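Local atomic coordinates of HTH marR-type domain-containing protein (Streptococcus agalactiae serotype III, PDB entry 7DVV), a protein that binds heme b and DNA, and probably acts as a MarR-family transcription regulator. Residues 37-42 with 93-98. Residues are numbered along the deposited sequence; the frame is centred on the assembly and turned at random.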
loop_
_atom_site.group_PDB
_atom_site.type_symbol
_atom_site.label_atom_id
_atom_site.label_comp_id
_atom_site.label_asym_id
_atom_site.label_seq_id
_atom_site.Cartn_x
_atom_site.Cartn_y
_atom_site.Cartn_z
ATOM N N HIS B 37 2.699 15.062 -2.434
ATOM C CA HIS B 37 3.644 15.236 -1.346
ATOM C C HIS B 37 4.860 16.000 -1.854
ATOM O O HIS B 37 5.438 16.800 -1.125
ATOM C CB HIS B 37 3.974 13.884 -0.692
ATOM C CG HIS B 37 4.908 13.879 0.488
ATOM N ND1 HIS B 37 5.703 12.773 0.815
ATOM C CD2 HIS B 37 5.169 14.798 1.455
ATOM C CE1 HIS B 37 6.411 13.024 1.905
ATOM N NE2 HIS B 37 6.099 14.258 2.318
ATOM N N LEU B 38 5.254 15.749 -3.102
ATOM C CA LEU B 38 6.392 16.453 -3.668
ATOM C C LEU B 38 6.014 17.898 -3.987
ATOM O O LEU B 38 6.853 18.785 -3.873
ATOM C CB LEU B 38 6.865 15.748 -4.938
ATOM C CG LEU B 38 8.332 16.010 -5.263
ATOM C CD1 LEU B 38 9.203 15.756 -4.037
ATOM C CD2 LEU B 38 8.806 15.176 -6.455
ATOM N N VAL B 39 4.763 18.132 -4.426
ATOM C CA VAL B 39 4.330 19.476 -4.764
ATOM C C VAL B 39 4.385 20.317 -3.489
ATOM O O VAL B 39 5.031 21.356 -3.467
ATOM C CB VAL B 39 2.943 19.513 -5.409
ATOM C CG1 VAL B 39 2.427 20.917 -5.306
ATOM C CG2 VAL B 39 2.979 19.099 -6.862
ATOM N N MET B 40 3.787 19.814 -2.407
ATOM C CA MET B 40 3.926 20.404 -1.086
ATOM C C MET B 40 5.376 20.664 -0.698
ATOM O O MET B 40 5.682 21.680 -0.123
ATOM C CB MET B 40 3.305 19.522 -0.004
ATOM C CG MET B 40 1.810 19.479 -0.071
ATOM S SD MET B 40 1.113 21.005 -0.717
ATOM C CE MET B 40 1.035 21.991 0.779
ATOM N N HIS B 41 6.282 19.746 -0.944
ATOM C CA HIS B 41 7.621 20.000 -0.452
ATOM C C HIS B 41 8.284 21.172 -1.184
ATOM O O HIS B 41 9.021 21.936 -0.547
ATOM C CB HIS B 41 8.465 18.765 -0.620
ATOM C CG HIS B 41 9.667 18.817 0.240
ATOM N ND1 HIS B 41 10.888 19.280 -0.254
ATOM C CD2 HIS B 41 9.847 18.444 1.537
ATOM C CE1 HIS B 41 11.794 19.183 0.706
ATOM N NE2 HIS B 41 11.175 18.672 1.821
ATOM N N LEU B 42 8.034 21.294 -2.509
ATOM C CA LEU B 42 8.623 22.314 -3.367
ATOM C C LEU B 42 8.081 23.698 -2.991
ATOM O O LEU B 42 8.824 24.671 -2.940
ATOM C CB LEU B 42 8.318 21.985 -4.832
ATOM C CG LEU B 42 9.113 20.825 -5.430
ATOM C CD1 LEU B 42 8.568 20.433 -6.795
ATOM C CD2 LEU B 42 10.580 21.182 -5.577
ATOM N N LEU B 93 14.236 20.213 -10.132
ATOM C CA LEU B 93 12.787 20.226 -10.223
ATOM C C LEU B 93 12.297 21.617 -9.817
ATOM O O LEU B 93 12.852 22.220 -8.900
ATOM C CB LEU B 93 12.169 19.162 -9.308
ATOM C CG LEU B 93 12.564 17.695 -9.502
ATOM C CD1 LEU B 93 11.733 16.854 -8.572
ATOM C CD2 LEU B 93 12.467 17.217 -10.960
ATOM N N TYR B 94 11.252 22.097 -10.507
ATOM C CA TYR B 94 10.698 23.414 -10.293
ATOM C C TYR B 94 9.186 23.281 -10.446
ATOM O O TYR B 94 8.715 22.734 -11.456
ATOM C CB TYR B 94 11.336 24.385 -11.300
ATOM C CG TYR B 94 12.835 24.615 -11.166
ATOM C CD1 TYR B 94 13.363 25.363 -10.101
ATOM C CD2 TYR B 94 13.731 24.080 -12.094
ATOM C CE1 TYR B 94 14.723 25.596 -9.965
ATOM C CE2 TYR B 94 15.101 24.294 -11.960
ATOM C CZ TYR B 94 15.609 25.055 -10.900
ATOM O OH TYR B 94 16.972 25.275 -10.780
ATOM N N LEU B 95 8.450 23.732 -9.417
ATOM C CA LEU B 95 7.003 23.856 -9.444
ATOM C C LEU B 95 6.630 24.769 -10.590
ATOM O O LEU B 95 7.243 25.814 -10.738
ATOM C CB LEU B 95 6.501 24.511 -8.157
ATOM C CG LEU B 95 5.873 23.539 -7.171
ATOM C CD1 LEU B 95 5.022 24.340 -6.201
ATOM C CD2 LEU B 95 5.033 22.501 -7.909
ATOM N N THR B 96 5.633 24.393 -11.384
ATOM C CA THR B 96 5.112 25.306 -12.373
ATOM C C THR B 96 4.012 26.159 -11.745
ATOM O O THR B 96 3.705 26.023 -10.546
ATOM C CB THR B 96 4.429 24.570 -13.527
ATOM O OG1 THR B 96 3.337 23.786 -13.018
ATOM C CG2 THR B 96 5.375 23.758 -14.371
ATOM N N HIS B 97 3.396 26.986 -12.610
ATOM C CA HIS B 97 2.307 27.856 -12.227
ATOM C C HIS B 97 1.123 27.012 -11.756
ATOM O O HIS B 97 0.607 27.217 -10.655
ATOM C CB HIS B 97 2.011 28.824 -13.381
ATOM C CG HIS B 97 0.836 29.711 -13.145
ATOM N ND1 HIS B 97 0.937 30.872 -12.413
ATOM C CD2 HIS B 97 -0.453 29.621 -13.532
ATOM C CE1 HIS B 97 -0.237 31.466 -12.380
ATOM N NE2 HIS B 97 -1.104 30.741 -13.064
ATOM N N LEU B 98 0.714 26.043 -12.596
ATOM C CA LEU B 98 -0.350 25.109 -12.236
ATOM C C LEU B 98 0.057 24.392 -10.960
ATOM O O LEU B 98 -0.729 24.294 -10.025
ATOM C CB LEU B 98 -0.609 24.134 -13.387
ATOM C CG LEU B 98 -1.658 23.072 -13.076
ATOM C CD1 LEU B 98 -2.984 23.694 -12.695
ATOM C CD2 LEU B 98 -1.799 22.044 -14.195
#
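L42 and L95 meet with no ring between the two segments; the flat groups in play are two peptide carbonyls, each approached by a leucine methyl. L42 CD2 lies 4.2 Å from L93 O, and L95 CD1 lies 4.0 Å from V39 O. The shortest approach is L42 CB to L95 CG, at 3.7 Å. With CG of L42 anti to its carbonyl carbon (chi1 -74°), CD1 also nears L95 CG. The other branch of L95, CD2, abuts both methyls of V39, 4.0 Å from CG1 and 4.1 Å from CG2, the two side chains crossing nearly at right angles. L38 CD2 against L93 CD1, at 4.0 Å, extends this apolar patch. Together the segments bury 266 Å², both sides summed, with no hydrogen bond across. The helix and strand axes run almost perpendicular (84°). L93 and L95 start toward the helix while Y94 points away; L93 reaches L38, L95 reaches V39, and both reach L42. In the winged helix-turn-helix fold, helix 34-44 thus packs on central strand 91-95. M50 and I79, from the flanking strands, touch L42 and L93; I52 and A55 of helix 52-59 cover L93 and L38, and K100 and A103 of helix 97-117 cover L95 and V39.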